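PDB 5KKU: polyketide synthase type I, which probably dehydrates polyketide intermediates, this chain being an N-terminal dehydratase domain of the difficidin assembly line. Local coordinates for residues A[30-43]-A[55-68]. Numbering follows the deposited sequence.
Sequences IRVLPGVTLIDMLY and IELRQIIFKQPVVT
Val32 and Val67 form an antiparallel non-hydrogen-bonded pair where the weakly bonded strands 30-33 and 66-67 meet, while helix 37-43 runs roughly antiparallel to strand 55-58, with 140° between their N-to-C directions and their axes 9.9 Å apart. Thr68 N donates to Arg31 O over 3.0 Å; the bond from Leu33 N to Val66 O is weak and bent. Compact beta-branched valines suit this pairing, packing close beside the backbones while Val32 also touches Leu293 of helix 286-297. Val32 CG2 presses on Val67 CG2 at 3.4 Å, tighter than usual, and Val32 CG1 reaches Pro65 CB. Leu33 CB and CD2 run alongside Val66 CB. Thr68 OG1 bonds to His17.

The helix is the central one of the N-terminal hotdog fold, the "sausage" against a curved antiparallel sheet. Leu57 points at it, its CD2 touching Leu42 CD2 at 3.8 Å and its CD1 Ile39 CG2 at 4.2 Å. Gly35, lacking a side chain, lets the Phe62 ring lie close to its backbone; CZ of that ring meets Val36 CG1 at 3.9 Å. Val36 also neighbours Asp198, the predicted proton donor, so this turn borders the probable active site.

Tyr43 combines an apolar ring with a polar tip. Its OH donates to Ile55 O over 2.6 Å, in the carbonyl plane on a lone pair, and accepts from Met229 N. Ile55 CD1 makes a CH-pi contact 4.0 Å from the Tyr43 ring centroid; chi1 of 67° and chi2 of 78° together carry it over that face.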
ATOM      1  N   ILE A  30     -13.766   1.399 -12.206  1.00 23.17           N
ATOM      2  CA  ILE A  30     -12.617   1.882 -12.936  1.00 19.85           C
ATOM      3  C   ILE A  30     -11.348   1.248 -12.377  1.00 25.30           C
ATOM      4  O   ILE A  30     -11.199   1.171 -11.210  1.00 21.56           O
ATOM      5  CB  ILE A  30     -12.537   3.397 -12.930  1.00 21.36           C
ATOM      6  CG1 ILE A  30     -13.726   4.002 -13.640  1.00 23.10           C
ATOM      7  CG2 ILE A  30     -11.252   3.858 -13.531  1.00 21.36           C
ATOM      8  CD1 ILE A  30     -14.050   5.364 -13.140  1.00 16.97           C
ATOM      9  N   ARG A  31     -10.459   0.807 -13.260  1.00 22.23           N
ATOM     10  CA  ARG A  31      -9.209   0.183 -12.842  1.00 18.81           C
ATOM     11  C   ARG A  31      -8.178   1.233 -12.438  1.00 27.09           C
ATOM     12  O   ARG A  31      -7.806   2.091 -13.238  1.00 24.33           O
ATOM     13  CB  ARG A  31      -8.649  -0.699 -13.960  1.00 21.30           C
ATOM     14  CG  ARG A  31      -9.574  -1.829 -14.380  1.00 19.65           C
ATOM     15  CD  ARG A  31      -8.909  -2.737 -15.402  1.00 26.28           C
ATOM     16  NE  ARG A  31      -9.869  -3.621 -16.056  1.00 23.27           N
ATOM     17  CZ  ARG A  31      -9.533  -4.676 -16.791  1.00 22.61           C
ATOM     18  NH1 ARG A  31      -8.255  -4.981 -16.971  1.00 24.33           N
ATOM     19  NH2 ARG A  31     -10.474  -5.425 -17.349  1.00 24.02           N
ATOM     20  N   VAL A  32      -7.722   1.158 -11.192  1.00 28.15           N
ATOM     21  CA  VAL A  32      -6.734   2.100 -10.679  1.00 22.18           C
ATOM     22  C   VAL A  32      -5.540   1.370 -10.074  1.00 24.44           C
ATOM     23  O   VAL A  32      -5.582   0.156  -9.868  1.00 25.97           O
ATOM     24  CB  VAL A  32      -7.343   3.035  -9.619  1.00 26.14           C
ATOM     25  CG1 VAL A  32      -6.306   4.037  -9.136  1.00 22.37           C
ATOM     26  CG2 VAL A  32      -8.564   3.749 -10.180  1.00 26.49           C
ATOM     27  N   LEU A  33      -4.477   2.115  -9.791  1.00 25.17           N
ATOM     28  CA  LEU A  33      -3.270   1.540  -9.210  1.00 30.43           C
ATOM     29  C   LEU A  33      -3.128   1.924  -7.741  1.00 28.05           C
ATOM     30  O   LEU A  33      -2.962   3.103  -7.415  1.00 25.48           O
ATOM     31  CB  LEU A  33      -2.033   1.986  -9.992  1.00 17.41           C
ATOM     32  CG  LEU A  33      -0.706   1.340  -9.586  1.00 22.41           C
ATOM     33  CD1 LEU A  33      -0.857  -0.169  -9.468  1.00 24.51           C
ATOM     34  CD2 LEU A  33       0.391   1.697 -10.578  1.00 29.76           C
ATOM     35  N   PRO A  34      -3.200   0.874  -6.833  1.00 23.11           N
ATOM     36  CA  PRO A  34      -3.058   1.286  -5.424  1.00 22.07           C
ATOM     37  C   PRO A  34      -1.788   2.100  -5.196  1.00 21.94           C
ATOM     38  O   PRO A  34      -0.734   1.760  -5.732  1.00 20.60           O
ATOM     39  CB  PRO A  34      -2.972  -0.041  -4.666  1.00 21.74           C
ATOM     40  CG  PRO A  34      -3.815  -0.964  -5.456  1.00 21.91           C
ATOM     41  CD  PRO A  34      -3.402  -0.645  -6.858  1.00 22.79           C
ATOM     42  N   GLY A  35      -1.896   3.163  -4.405  1.00 12.89           N
ATOM     43  CA  GLY A  35      -0.757   4.014  -4.113  1.00 23.25           C
ATOM     44  C   GLY A  35       0.378   3.258  -3.452  1.00 23.07           C
ATOM     45  O   GLY A  35       1.551   3.545  -3.693  1.00 20.47           O
ATOM     46  N   VAL A  36       0.028   2.288  -2.614  1.00 20.67           N
ATOM     47  CA  VAL A  36       1.011   1.495  -1.921  1.00 17.72           C
ATOM     48  C   VAL A  36       1.735   0.505  -2.808  1.00 21.42           C
ATOM     49  O   VAL A  36       2.781   0.090  -2.502  1.00 26.95           O
ATOM     50  CB  VAL A  36       0.444   0.774  -0.682  1.00 22.15           C
ATOM     51  CG1 VAL A  36       0.159   1.736   0.415  1.00 19.59           C
ATOM     52  CG2 VAL A  36      -0.748  -0.101  -0.992  1.00 17.14           C
ATOM     53  N   THR A  37       1.141   0.111  -3.884  1.00 20.51           N
ATOM     54  CA  THR A  37       1.795  -0.650  -4.898  1.00 21.58           C
ATOM     55  C   THR A  37       3.170  -0.079  -5.285  1.00 27.46           C
ATOM     56  O   THR A  37       4.081  -0.806  -5.548  1.00 30.44           O
ATOM     57  CB  THR A  37       0.893  -0.697  -6.158  1.00 21.77           C
ATOM     58  OG1 THR A  37      -0.281  -1.423  -5.879  1.00 32.68           O
ATOM     59  CG2 THR A  37       1.561  -1.315  -7.288  1.00 27.87           C
ATOM     60  N   LEU A  38       3.286   1.239  -5.334  1.00 28.47           N
ATOM     61  CA  LEU A  38       4.506   1.928  -5.701  1.00 24.29           C
ATOM     62  C   LEU A  38       5.642   1.713  -4.738  1.00 26.55           C
ATOM     63  O   LEU A  38       6.777   1.834  -5.092  1.00 25.47           O
ATOM     64  CB  LEU A  38       4.260   3.398  -5.941  1.00 18.97           C
ATOM     65  CG  LEU A  38       3.135   3.731  -6.911  1.00 23.84           C
ATOM     66  CD1 LEU A  38       2.810   5.166  -6.801  1.00 23.84           C
ATOM     67  CD2 LEU A  38       3.413   3.373  -8.340  1.00 19.79           C
ATOM     68  N   ILE A  39       5.328   1.360  -3.514  1.00 23.02           N
ATOM     69  CA  ILE A  39       6.334   1.005  -2.544  1.00 28.21           C
ATOM     70  C   ILE A  39       7.163  -0.192  -3.045  1.00 24.66           C
ATOM     71  O   ILE A  39       8.365  -0.190  -2.953  1.00 26.15           O
ATOM     72  CB  ILE A  39       5.736   0.736  -1.137  1.00 23.53           C
ATOM     73  CG1 ILE A  39       5.325   2.023  -0.460  1.00 22.62           C
ATOM     74  CG2 ILE A  39       6.699   0.000  -0.243  1.00 22.49           C
ATOM     75  CD1 ILE A  39       4.450   1.891   0.739  1.00 20.21           C
ATOM     76  N   ASP A  40       6.491  -1.189  -3.613  1.00 24.33           N
ATOM     77  CA  ASP A  40       7.161  -2.344  -4.207  1.00 24.77           C
ATOM     78  C   ASP A  40       8.019  -1.925  -5.369  1.00 26.42           C
ATOM     79  O   ASP A  40       9.083  -2.393  -5.554  1.00 33.76           O
ATOM     80  CB  ASP A  40       6.171  -3.398  -4.667  1.00 23.44           C
ATOM     81  CG  ASP A  40       6.796  -4.484  -5.509  1.00 26.28           C
ATOM     82  OD1 ASP A  40       7.437  -5.381  -5.037  1.00 23.52           O
ATOM     83  OD2 ASP A  40       6.656  -4.400  -6.690  1.00 29.71           O
ATOM     84  N   MET A  41       7.521  -1.050  -6.206  1.00 26.14           N
ATOM     85  CA  MET A  41       8.262  -0.608  -7.370  1.00 24.79           C
ATOM     86  C   MET A  41       9.585   0.004  -6.978  1.00 25.83           C
ATOM     87  O   MET A  41      10.551  -0.287  -7.584  1.00 27.32           O
ATOM     88  CB  MET A  41       7.398   0.317  -8.234  1.00 21.34           C
ATOM     89  CG  MET A  41       8.006   1.137  -9.344  1.00 18.66           C
ATOM     90  SD  MET A  41       6.808   1.974 -10.378  1.00 26.02           S
ATOM     91  CE  MET A  41       5.816   0.616 -10.758  1.00 20.22           C
ATOM     92  N   LEU A  42       9.577   0.857  -5.977  1.00 23.66           N
ATOM     93  CA  LEU A  42      10.769   1.515  -5.510  1.00 28.45           C
ATOM     94  C   LEU A  42      11.806   0.541  -4.997  1.00 26.62           C
ATOM     95  O   LEU A  42      12.935   0.676  -5.275  1.00 28.01           O
ATOM     96  CB  LEU A  42      10.461   2.547  -4.457  1.00 23.70           C
ATOM     97  CG  LEU A  42      10.309   3.943  -4.994  1.00 28.13           C
ATOM     98  CD1 LEU A  42       9.012   4.103  -5.717  1.00 26.72           C
ATOM     99  CD2 LEU A  42      10.428   4.940  -3.885  1.00 30.54           C
ATOM    100  N   TYR A  43      11.358  -0.453  -4.268  1.00 29.33           N
ATOM    101  CA  TYR A  43      12.223  -1.475  -3.765  1.00 27.66           C
ATOM    102  C   TYR A  43      12.816  -2.339  -4.874  1.00 29.37           C
ATOM    103  O   TYR A  43      13.926  -2.703  -4.770  1.00 29.88           O
ATOM    104  CB  TYR A  43      11.506  -2.335  -2.731  1.00 27.20           C
ATOM    105  CG  TYR A  43      11.645  -1.844  -1.321  1.00 28.48           C
ATOM    106  CD1 TYR A  43      12.754  -2.116  -0.583  1.00 22.70           C
ATOM    107  CD2 TYR A  43      10.668  -1.074  -0.742  1.00 30.66           C
ATOM    108  CE1 TYR A  43      12.870  -1.661   0.692  1.00 24.47           C
ATOM    109  CE2 TYR A  43      10.779  -0.624   0.532  1.00 24.30           C
ATOM    110  CZ  TYR A  43      11.877  -0.947   1.238  1.00 26.58           C
ATOM    111  OH  TYR A  43      12.010  -0.491   2.469  1.00 32.29           O
ATOM    112  N   ILE A  55      17.222  -0.651   1.893  1.00 36.77           N
ATOM    113  CA  ILE A  55      16.812   0.740   2.035  1.00 28.16           C
ATOM    114  C   ILE A  55      15.373   0.882   2.512  1.00 32.56           C
ATOM    115  O   ILE A  55      14.575  -0.049   2.406  1.00 34.54           O
ATOM    116  CB  ILE A  55      16.978   1.512   0.712  1.00 36.30           C
ATOM    117  CG1 ILE A  55      16.004   0.980  -0.341  1.00 32.38           C
ATOM    118  CG2 ILE A  55      18.413   1.417   0.216  1.00 32.00           C
ATOM    119  CD1 ILE A  55      14.586   1.476  -0.168  1.00 25.54           C
ATOM    120  N   GLU A  56      15.054   2.059   3.037  1.00 30.86           N
ATOM    121  CA  GLU A  56      13.717   2.344   3.532  1.00 26.70           C
ATOM    122  C   GLU A  56      13.175   3.613   2.885  1.00 31.14           C
ATOM    123  O   GLU A  56      13.860   4.262   2.096  1.00 27.60           O
ATOM    124  CB  GLU A  56      13.726   2.492   5.054  1.00 27.67           C
ATOM    125  CG  GLU A  56      14.453   3.730   5.553  1.00 32.14           C
ATOM    126  CD  GLU A  56      14.700   3.697   7.049  1.00 37.70           C
ATOM    127  OE1 GLU A  56      14.803   2.587   7.612  1.00 41.45           O
ATOM    128  OE2 GLU A  56      14.791   4.782   7.662  1.00 40.91           O
ATOM    129  N   LEU A  57      11.939   3.960   3.227  1.00 27.97           N
ATOM    130  CA  LEU A  57      11.311   5.123   2.697  1.00 21.09           C
ATOM    131  C   LEU A  57      10.735   6.033   3.755  1.00 23.64           C
ATOM    132  O   LEU A  57      10.232   5.592   4.729  1.00 28.41           O
ATOM    133  CB  LEU A  57      10.262   4.741   1.675  1.00 17.94           C
ATOM    134  CG  LEU A  57      10.610   3.693   0.668  1.00 20.12           C
ATOM    135  CD1 LEU A  57       9.398   3.163  -0.018  1.00 22.37           C
ATOM    136  CD2 LEU A  57      11.599   4.180  -0.355  1.00 23.74           C
ATOM    137  N   ARG A  58      10.816   7.319   3.552  1.00 19.29           N
ATOM    138  CA  ARG A  58      10.280   8.271   4.480  1.00 23.46           C
ATOM    139  C   ARG A  58       9.510   9.381   3.784  1.00 22.87           C
ATOM    140  O   ARG A  58       9.732   9.643   2.661  1.00 27.15           O
ATOM    141  CB  ARG A  58      11.377   8.857   5.335  1.00 24.46           C
ATOM    142  CG  ARG A  58      12.304   7.839   5.924  1.00 26.34           C
ATOM    143  CD  ARG A  58      13.226   8.496   6.908  1.00 23.30           C
ATOM    144  NE  ARG A  58      14.221   7.593   7.422  1.00 34.02           N
ATOM    145  CZ  ARG A  58      15.380   7.986   7.913  1.00 37.32           C
ATOM    146  NH1 ARG A  58      15.675   9.253   7.954  1.00 27.61           N
ATOM    147  NH2 ARG A  58      16.235   7.099   8.362  1.00 38.00           N
ATOM    148  N   GLN A  59       8.665  10.070   4.502  1.00 24.73           N
ATOM    149  CA  GLN A  59       7.877  11.165   3.987  1.00 22.29           C
ATOM    150  C   GLN A  59       7.242  10.864   2.655  1.00 24.90           C
ATOM    151  O   GLN A  59       7.282  11.630   1.762  1.00 28.50           O
ATOM    152  CB  GLN A  59       8.676  12.450   3.924  1.00 26.58           C
ATOM    153  CG  GLN A  59       9.421  12.799   5.186  1.00 27.25           C
ATOM    154  CD  GLN A  59       8.547  12.874   6.404  1.00 32.94           C
ATOM    155  OE1 GLN A  59       7.647  13.666   6.464  1.00 35.11           O
ATOM    156  NE2 GLN A  59       8.813  12.041   7.375  1.00 33.59           N
ATOM    157  N   ILE A  60       6.583   9.737   2.546  1.00 23.69           N
ATOM    158  CA  ILE A  60       5.863   9.361   1.357  1.00 21.86           C
ATOM    159  C   ILE A  60       4.604  10.165   1.156  1.00 22.29           C
ATOM    160  O   ILE A  60       3.872  10.386   2.054  1.00 21.42           O
ATOM    161  CB  ILE A  60       5.502   7.894   1.417  1.00 18.87           C
ATOM    162  CG1 ILE A  60       6.750   7.083   1.613  1.00 22.10           C
ATOM    163  CG2 ILE A  60       4.766   7.461   0.179  1.00 22.31           C
ATOM    164  CD1 ILE A  60       6.507   5.633   1.811  1.00 24.44           C
ATOM    165  N   ILE A  61       4.353  10.588  -0.047  1.00 20.70           N
ATOM    166  CA  ILE A  61       3.126  11.256  -0.364  1.00 27.95           C
ATOM    167  C   ILE A  61       2.501  10.639  -1.580  1.00 23.66           C
ATOM    168  O   ILE A  61       3.107  10.597  -2.574  1.00 24.38           O
ATOM    169  CB  ILE A  61       3.331  12.736  -0.655  1.00 27.39           C
ATOM    170  CG1 ILE A  61       4.081  13.413   0.448  1.00 30.19           C
ATOM    171  CG2 ILE A  61       2.012  13.427  -0.867  1.00 26.67           C
ATOM    172  CD1 ILE A  61       4.522  14.817   0.123  1.00 29.79           C
ATOM    173  N   PHE A  62       1.277  10.196  -1.469  1.00 25.89           N
ATOM    174  CA  PHE A  62       0.575   9.618  -2.566  1.00 21.54           C
ATOM    175  C   PHE A  62      -0.261  10.677  -3.248  1.00 29.42           C
ATOM    176  O   PHE A  62      -1.050  11.341  -2.644  1.00 26.96           O
ATOM    177  CB  PHE A  62      -0.312   8.463  -2.114  1.00 26.27           C
ATOM    178  CG  PHE A  62       0.409   7.329  -1.468  1.00 20.69           C
ATOM    179  CD1 PHE A  62       1.265   6.554  -2.165  1.00 24.86           C
ATOM    180  CD2 PHE A  62       0.160   7.007  -0.193  1.00 21.21           C
ATOM    181  CE1 PHE A  62       1.901   5.511  -1.582  1.00 23.75           C
ATOM    182  CE2 PHE A  62       0.789   5.971   0.395  1.00 23.49           C
ATOM    183  CZ  PHE A  62       1.665   5.222  -0.297  1.00 21.01           C
ATOM    184  N   LYS A  63      -0.053  10.844  -4.528  1.00 28.68           N
ATOM    185  CA  LYS A  63      -0.689  11.906  -5.260  1.00 29.26           C
ATOM    186  C   LYS A  63      -1.527  12.050  -6.512  1.00 33.65           C
ATOM    187  O   LYS A  63      -2.317  12.945  -6.602  1.00 55.69           O
ATOM    188  CB  LYS A  63       0.330  12.752  -5.975  1.00 28.92           C
ATOM    189  CG  LYS A  63       1.437  13.238  -5.069  1.00 30.41           C
ATOM    190  CD  LYS A  63       2.269  14.357  -5.650  1.00 28.03           C
ATOM    191  CE  LYS A  63       3.584  14.485  -4.944  1.00 32.79           C
ATOM    192  NZ  LYS A  63       4.636  15.236  -5.644  1.00 32.90           N
ATOM    193  N   GLN A  64      -1.574  11.169  -7.381  1.00 29.38           N
ATOM    194  CA  GLN A  64      -2.562  11.083  -8.418  1.00 27.99           C
ATOM    195  C   GLN A  64      -2.663   9.550  -8.592  1.00 26.28           C
ATOM    196  O   GLN A  64      -1.683   8.911  -8.632  1.00 22.25           O
ATOM    197  CB  GLN A  64      -2.283  11.843  -9.684  1.00 25.27           C
ATOM    198  CG  GLN A  64      -3.468  12.154 -10.511  1.00 31.20           C
ATOM    199  CD  GLN A  64      -4.331  13.262  -9.985  1.00 32.02           C
ATOM    200  OE1 GLN A  64      -4.909  13.129  -8.968  1.00 33.10           O
ATOM    201  NE2 GLN A  64      -4.437  14.324 -10.708  1.00 30.07           N
ATOM    202  N   PRO A  65      -3.849   8.996  -8.655  1.00 22.62           N
ATOM    203  CA  PRO A  65      -3.990   7.569  -8.861  1.00 22.85           C
ATOM    204  C   PRO A  65      -3.595   7.162 -10.271  1.00 23.89           C
ATOM    205  O   PRO A  65      -3.874   7.904 -11.137  1.00 23.21           O
ATOM    206  CB  PRO A  65      -5.473   7.350  -8.621  1.00 24.32           C
ATOM    207  CG  PRO A  65      -6.101   8.591  -9.002  1.00 23.43           C
ATOM    208  CD  PRO A  65      -5.155   9.644  -8.546  1.00 25.43           C
ATOM    209  N   VAL A  66      -2.886   6.076 -10.467  1.00 23.08           N
ATOM    210  CA  VAL A  66      -2.624   5.553 -11.790  1.00 16.80           C
ATOM    211  C   VAL A  66      -3.849   4.777 -12.282  1.00 26.02           C
ATOM    212  O   VAL A  66      -4.138   3.734 -11.791  1.00 18.12           O
ATOM    213  CB  VAL A  66      -1.374   4.664 -11.826  1.00 22.05           C
ATOM    214  CG1 VAL A  66      -1.266   3.887 -13.110  1.00 22.68           C
ATOM    215  CG2 VAL A  66      -0.120   5.459 -11.594  1.00 21.38           C
ATOM    216  N   VAL A  67      -4.570   5.334 -13.242  1.00 24.39           N
ATOM    217  CA  VAL A  67      -5.759   4.739 -13.821  1.00 22.92           C
ATOM    218  C   VAL A  67      -5.501   4.198 -15.226  1.00 26.61           C
ATOM    219  O   VAL A  67      -4.984   4.874 -16.035  1.00 21.85           O
ATOM    220  CB  VAL A  67      -6.902   5.742 -13.835  1.00 19.09           C
ATOM    221  CG1 VAL A  67      -8.067   5.291 -14.683  1.00 24.26           C
ATOM    222  CG2 VAL A  67      -7.361   6.028 -12.441  1.00 22.49           C
ATOM    223  N   THR A  68      -5.987   3.004 -15.498  1.00 20.04           N
ATOM    224  CA  THR A  68      -5.899   2.433 -16.831  1.00 22.56           C
ATOM    225  C   THR A  68      -7.222   2.311 -17.521  1.00 24.23           C
ATOM    226  O   THR A  68      -8.232   2.394 -16.912  1.00 23.92           O
ATOM    227  CB  THR A  68      -5.168   1.081 -16.879  1.00 16.41           C
ATOM    228  OG1 THR A  68      -5.961   0.065 -16.284  1.00 25.21           O
ATOM    229  CG2 THR A  68      -3.935   1.155 -16.156  1.00 18.27           C
TER